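Local coordinates for thiosulfate sulfurtransferase/rhodanese-like domain-containing protein 1 (Homo sapiens, PDB 6BEV) that transfers the sulfane sulfur of thiosulfate to glutathione, making S-sulfanylglutathione, an intermediate of hydrogen sulfide metabolism, by way of a cysteine persulfide, at residues R42-R47 and E86-E91; L95-Q100 and T118-Y123. All coordinates share one frame; numbering follows the deposited sequence. Where two conformers were deposited one is given.

Both contacts lie in the single rhodanese domain and reach the same four-stranded parallel sheet, their centres about 8 Å apart. Along the chain they follow in series: contact 1 packs strand 42-45 against the loop between helix 76-83 and strand 95-98, and contact 2 pairs strand 95-98 directly with strand 120-122, the chain crossing between them by helix 103-114. Strands 42-45 and 95-98 are neighbours in the sheet, where F44 N lies 2.8 Å from V96 O, a probable hydrogen bond, and the rings of F44 and F97 stack. Contact 1 thus ties the loop before strand 95-98 to an inner strand, while contact 2 builds the sheet edge beside the strand that runs into the catalytic C99.

Contact 1 of 2, residues R42-R47 and E86-E91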
loop_
_atom_site.group_PDB
_atom_site.type_symbol
_atom_site.label_atom_id
_atom_site.label_comp_id
_atom_site.label_asym_id
_atom_site.label_seq_id
_atom_site.Cartn_x
_atom_site.Cartn_y
_atom_site.Cartn_z
ATOM N N ARG A 42 0.555 6.607 -3.375
ATOM C CA ARG A 42 1.641 5.651 -3.248
ATOM C C ARG A 42 1.025 4.298 -2.954
ATOM O O ARG A 42 0.077 4.212 -2.177
ATOM C CB ARG A 42 2.550 6.021 -2.086
ATOM C CG ARG A 42 3.617 7.020 -2.392
ATOM C CD ARG A 42 4.578 7.090 -1.213
ATOM N NE ARG A 42 5.595 6.029 -1.156
ATOM C CZ ARG A 42 6.568 5.978 -0.235
ATOM N NH1 ARG A 42 6.641 6.896 0.715
ATOM N NH2 ARG A 42 7.472 5.008 -0.241
ATOM N N LEU A 43 1.566 3.259 -3.566
ATOM C CA LEU A 43 1.035 1.912 -3.461
ATOM C C LEU A 43 1.951 1.052 -2.608
ATOM O O LEU A 43 3.173 1.057 -2.799
ATOM C CB LEU A 43 0.957 1.267 -4.848
ATOM C CG LEU A 43 -0.169 1.730 -5.763
ATOM C CD1 LEU A 43 0.125 1.341 -7.211
ATOM C CD2 LEU A 43 -1.466 1.132 -5.299
ATOM N N PHE A 44 1.346 0.231 -1.757
ATOM C CA PHE A 44 2.052 -0.731 -0.909
ATOM C C PHE A 44 1.383 -2.091 -1.064
ATOM O O PHE A 44 0.226 -2.263 -0.664
ATOM C CB PHE A 44 2.022 -0.296 0.554
ATOM C CG PHE A 44 2.618 1.059 0.783
ATOM C CD1 PHE A 44 3.962 1.200 1.058
ATOM C CD2 PHE A 44 1.846 2.200 0.708
ATOM C CE1 PHE A 44 4.520 2.458 1.245
ATOM C CE2 PHE A 44 2.398 3.452 0.878
ATOM C CZ PHE A 44 3.730 3.579 1.167
ATOM N N ASP A 45 2.121 -3.045 -1.634
ATOM C CA ASP A 45 1.685 -4.435 -1.767
ATOM C C ASP A 45 2.063 -5.126 -0.463
ATOM O O ASP A 45 3.250 -5.242 -0.141
ATOM C CB ASP A 45 2.420 -5.066 -2.951
ATOM C CG ASP A 45 1.928 -6.471 -3.296
ATOM O OD1 ASP A 45 1.409 -7.185 -2.417
ATOM O OD2 ASP A 45 2.093 -6.854 -4.469
ATOM N N VAL A 46 1.062 -5.531 0.317
ATOM C CA VAL A 46 1.311 -6.105 1.635
ATOM C C VAL A 46 1.279 -7.629 1.622
ATOM O O VAL A 46 1.226 -8.256 2.686
ATOM C CB VAL A 46 0.401 -5.502 2.713
ATOM C CG1 VAL A 46 0.580 -3.996 2.756
ATOM C CG2 VAL A 46 -1.055 -5.890 2.510
ATOM N N ARG A 47 1.324 -8.238 0.439
ATOM C CA ARG A 47 1.488 -9.676 0.343
ATOM C C ARG A 47 2.931 -10.067 0.676
ATOM O O ARG A 47 3.797 -9.226 0.911
ATOM C CB ARG A 47 1.116 -10.129 -1.060
ATOM C CG ARG A 47 -0.338 -9.829 -1.414
ATOM C CD ARG A 47 -0.675 -10.265 -2.814
ATOM N NE ARG A 47 0.132 -9.523 -3.769
ATOM C CZ ARG A 47 0.448 -9.938 -4.982
ATOM N NH1 ARG A 47 -0.017 -11.097 -5.453
ATOM N NH2 ARG A 47 1.215 -9.168 -5.728
ATOM N N GLU A 86 11.594 6.001 0.168
ATOM C CA GLU A 86 11.485 6.914 1.299
ATOM C C GLU A 86 10.316 6.519 2.203
ATOM O O GLU A 86 9.229 6.178 1.732
ATOM C CB GLU A 86 11.297 8.345 0.791
ATOM C CG GLU A 86 11.345 9.416 1.873
ATOM C CD GLU A 86 11.370 10.830 1.303
ATOM O OE1 GLU A 86 12.315 11.169 0.557
ATOM O OE2 GLU A 86 10.441 11.610 1.601
ATOM N N LYS A 87 10.541 6.581 3.506
ATOM C CA LYS A 87 9.495 6.255 4.464
ATOM C C LYS A 87 8.338 7.240 4.310
ATOM O O LYS A 87 8.567 8.446 4.215
ATOM C CB LYS A 87 10.045 6.338 5.890
ATOM C CG LYS A 87 9.080 5.828 6.951
ATOM C CD LYS A 87 9.597 5.993 8.368
ATOM C CE LYS A 87 8.611 5.404 9.345
ATOM N NZ LYS A 87 8.990 5.662 10.753
ATOM N N PRO A 88 7.093 6.780 4.294
ATOM C CA PRO A 88 5.974 7.718 4.276
ATOM C C PRO A 88 5.927 8.543 5.550
ATOM O O PRO A 88 6.424 8.148 6.601
ATOM C CB PRO A 88 4.750 6.805 4.182
ATOM C CG PRO A 88 5.194 5.504 4.727
ATOM C CD PRO A 88 6.642 5.383 4.361
ATOM N N LYS A 89 5.271 9.693 5.456
ATOM C CA LYS A 89 5.082 10.609 6.573
ATOM C C LYS A 89 3.627 10.563 7.019
ATOM O O LYS A 89 2.736 10.236 6.234
ATOM C CB LYS A 89 5.460 12.033 6.160
ATOM C CG LYS A 89 6.907 12.153 5.684
ATOM C CD LYS A 89 7.244 13.537 5.141
ATOM C CE LYS A 89 6.422 13.904 3.907
ATOM N NZ LYS A 89 6.446 12.892 2.788
ATOM N N LEU A 90 3.397 10.871 8.304
ATOM C CA LEU A 90 2.055 10.735 8.860
ATOM C C LEU A 90 1.061 11.624 8.140
ATOM O O LEU A 90 -0.133 11.308 8.091
ATOM C CB LEU A 90 2.041 11.084 10.347
ATOM C CG LEU A 90 2.233 9.914 11.308
ATOM C CD1 LEU A 90 3.633 9.363 11.199
ATOM C CD2 LEU A 90 1.924 10.350 12.740
ATOM N N GLU A 91 1.523 12.745 7.601
ATOM C CA GLU A 91 0.653 13.670 6.893
ATOM C C GLU A 91 0.440 13.293 5.430
ATOM O O GLU A 91 -0.201 14.071 4.701
ATOM C CB GLU A 91 1.220 15.089 6.987
ATOM C CG GLU A 91 2.556 15.281 6.281
ATOM C CD GLU A 91 3.766 15.099 7.204
ATOM O OE1 GLU A 91 3.645 14.459 8.286
ATOM O OE2 GLU A 91 4.852 15.601 6.836
#
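R42 and E86 join strand 42-45 of the parallel rhodanese sheet to the loop 86-91, which leads from helix 76-83 towards strand 95-98. The polar part is an end-on grip: NH1 and NH2 of R42 each donate to E86 O at 2.9 Å, with the oxygen near the guanidinium plane. Both bonds are bent, to 143° at NH1 and 142° at NH2, as two donors sharing one acceptor require. A turn at chi3 (81°) in the otherwise extended outer chain swings the guanidinium to this carbonyl. A leucine in place of R42 would probably leave E86 O without these two donors and the loop less firmly tied to the strand. The apolar contact is F44 CZ against P88 CG at 4.3 Å, and F79 and L95 pack on P88 as well. Within its own strand, F44 CZ also lies over one face of the R42 guanidinium, offset toward its rim. Within 42-47 the strand ends in an Asx turn: D45 OD1 takes the backbone N of R47. The R47 side chain closes a side-on salt bridge to the same carboxylate, NE to OD1 at 3.0 Å and NH2 to OD2 at 2.8 Å, through the syn lone pairs.

Contact 2 of 2, residues L95-Q100 and T118-Y123; sequences LVFFCQ and TGARNY
L95 lies beside A120 at the start of the parallel pairing of strands 95-98 and 120-122, the two strands of a beta-alpha-beta unit whose helix is 103-114. L95 bonds to the residues on either side of A120: L95 N donates to G119 O at 2.9 Å, and L95 O accepts from R121 N at 2.8 Å. Further on, F97 N donates to R121 O with an N-H...O angle of 169°, and F97 O takes Y123 N at 2.9 Å. CA-H...O contacts fill in between, such as V96 CA to R121 O at 3.3 Å. On one face, F97 CE1 packs on A120 CB at 3.7 Å; T109 and A112 of helix 103-114 close over F97 and A120. On the other face, V96 CG1, anti to the backbone N (chi1 177°), meets Y123 CB at 3.8 Å. L29 and L32 of helix 29-38 pack against Y123, whose hydroxyl hydrogen-bonds E129. The guanidinium of R121 leads away from strand 95-98 to a salt bridge with E31 and the carbonyls of A24 and T26. Beyond the pairing, the chain enters the loop of C99, the persulfide-forming active-site cysteine. There a water bridges the two segments, accepting from C99 N at 3.1 Å and donating to Y123 O at 3.0 Å.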
loop_
_atom_site.group_PDB
_atom_site.type_symbol
_atom_site.label_atom_id
_atom_site.label_comp_id
_atom_site.label_asym_id
_atom_site.label_seq_id
_atom_site.Cartn_x
_atom_site.Cartn_y
_atom_site.Cartn_z
ATOM N N LEU A 95 -1.997 6.863 0.890
ATOM C CA LEU A 95 -1.105 5.726 1.087
ATOM C C LEU A 95 -1.983 4.484 0.928
ATOM O O LEU A 95 -2.768 4.150 1.814
ATOM C CB LEU A 95 -0.450 5.782 2.461
ATOM C CG LEU A 95 0.369 7.046 2.770
ATOM C CD1 LEU A 95 0.894 6.968 4.185
ATOM C CD2 LEU A 95 1.505 7.249 1.787
ATOM N N VAL A 96 -1.898 3.834 -0.227
ATOM C CA VAL A 96 -2.849 2.800 -0.617
ATOM C C VAL A 96 -2.219 1.426 -0.427
ATOM O O VAL A 96 -1.218 1.091 -1.070
ATOM C CB VAL A 96 -3.318 3.003 -2.064
ATOM C CG1 VAL A 96 -4.238 1.872 -2.474
ATOM C CG2 VAL A 96 -4.011 4.349 -2.208
ATOM N N PHE A 97 -2.835 0.622 0.434
ATOM C CA PHE A 97 -2.392 -0.733 0.734
ATOM C C PHE A 97 -3.290 -1.732 0.019
ATOM O O PHE A 97 -4.495 -1.495 -0.149
ATOM C CB PHE A 97 -2.441 -0.959 2.257
ATOM C CG PHE A 97 -1.537 -0.026 3.008
ATOM C CD1 PHE A 97 -1.962 1.238 3.398
ATOM C CD2 PHE A 97 -0.224 -0.394 3.285
ATOM C CE1 PHE A 97 -1.094 2.098 4.042
ATOM C CE2 PHE A 97 0.636 0.470 3.927
ATOM C CZ PHE A 97 0.197 1.707 4.303
ATOM N N PHE A 98 -2.709 -2.870 -0.380
ATOM C CA PHE A 98 -3.521 -3.901 -1.014
ATOM C C PHE A 98 -2.868 -5.271 -0.874
ATOM O O PHE A 98 -1.645 -5.398 -0.807
ATOM C CB PHE A 98 -3.755 -3.597 -2.509
ATOM C CG PHE A 98 -2.515 -3.693 -3.355
ATOM C CD1 PHE A 98 -2.169 -4.863 -4.034
ATOM C CD2 PHE A 98 -1.670 -2.607 -3.469
ATOM C CE1 PHE A 98 -0.993 -4.923 -4.781
ATOM C CE2 PHE A 98 -0.496 -2.673 -4.224
ATOM C CZ PHE A 98 -0.163 -3.825 -4.880
ATOM N N CYS A 99 -3.707 -6.308 -0.934
ATOM C CA CYS A 99 -3.236 -7.678 -1.138
ATOM C C CYS A 99 -3.916 -8.227 -2.396
ATOM O O CYS A 99 -4.245 -7.443 -3.288
ATOM C CB CYS A 99 -3.456 -8.543 0.104
ATOM S SG CYS A 99 -5.192 -8.773 0.532
ATOM N N GLN A 100 -4.121 -9.545 -2.528
ATOM C CA GLN A 100 -4.775 -10.066 -3.735
ATOM C C GLN A 100 -6.294 -10.151 -3.612
ATOM O O GLN A 100 -6.967 -10.234 -4.637
ATOM C CB GLN A 100 -4.186 -11.413 -4.208
ATOM C CG GLN A 100 -4.762 -12.700 -3.592
ATOM C CD GLN A 100 -4.324 -12.937 -2.150
ATOM O OE1 GLN A 100 -4.129 -12.004 -1.358
ATOM N NE2 GLN A 100 -4.155 -14.204 -1.801
ATOM N N THR A 118 -2.999 8.964 8.771
ATOM C CA THR A 118 -4.390 9.277 8.464
ATOM C C THR A 118 -4.704 9.138 6.981
ATOM O O THR A 118 -5.889 9.081 6.618
ATOM C CB THR A 118 -4.730 10.698 8.913
ATOM O OG1 THR A 118 -3.824 11.618 8.306
ATOM C CG2 THR A 118 -4.632 10.844 10.418
ATOM N N GLY A 119 -3.689 9.073 6.123
ATOM C CA GLY A 119 -3.846 8.893 4.697
ATOM C C GLY A 119 -3.885 7.460 4.230
ATOM O O GLY A 119 -3.981 7.219 3.023
ATOM N N ALA A 120 -3.819 6.496 5.144
ATOM C CA ALA A 120 -3.845 5.094 4.755
ATOM C C ALA A 120 -5.230 4.698 4.266
ATOM O O ALA A 120 -6.240 4.991 4.911
ATOM C CB ALA A 120 -3.442 4.227 5.944
ATOM N N ARG A 121 -5.267 4.017 3.125
ATOM C CA ARG A 121 -6.502 3.545 2.519
ATOM C C ARG A 121 -6.284 2.147 1.950
ATOM O O ARG A 121 -5.198 1.831 1.481
ATOM C CB ARG A 121 -6.944 4.481 1.365
ATOM C CG ARG A 121 -6.958 5.964 1.761
ATOM C CD ARG A 121 -7.308 6.888 0.616
ATOM N NE ARG A 121 -8.696 6.710 0.229
ATOM C CZ ARG A 121 -9.239 7.216 -0.872
ATOM N NH1 ARG A 121 -8.498 7.927 -1.704
ATOM N NH2 ARG A 121 -10.511 6.980 -1.151
ATOM N N ASN A 122 -7.348 1.331 1.939
ATOM C CA ASN A 122 -7.299 -0.036 1.423
ATOM C C ASN A 122 -7.908 -0.053 0.030
ATOM O O ASN A 122 -9.054 0.372 -0.144
ATOM C CB ASN A 122 -8.110 -0.966 2.330
ATOM C CG ASN A 122 -8.057 -2.423 1.891
ATOM O OD1 ASN A 122 -7.058 -2.907 1.341
ATOM N ND2 ASN A 122 -9.150 -3.139 2.149
ATOM N N TYR A 123 -7.163 -0.577 -0.943
ATOM C CA TYR A 123 -7.752 -0.875 -2.246
ATOM C C TYR A 123 -8.446 -2.240 -2.120
ATOM O O TYR A 123 -7.870 -3.298 -2.377
ATOM C CB TYR A 123 -6.704 -0.814 -3.353
ATOM C CG TYR A 123 -7.225 -1.343 -4.670
ATOM C CD1 TYR A 123 -8.527 -1.092 -5.067
ATOM C CD2 TYR A 123 -6.437 -2.132 -5.494
ATOM C CE1 TYR A 123 -9.030 -1.620 -6.248
ATOM C CE2 TYR A 123 -6.925 -2.650 -6.675
ATOM C CZ TYR A 123 -8.227 -2.402 -7.047
ATOM O OH TYR A 123 -8.710 -2.953 -8.207
HETATM O O HOH W 1 -6.568 -5.241 -0.451
#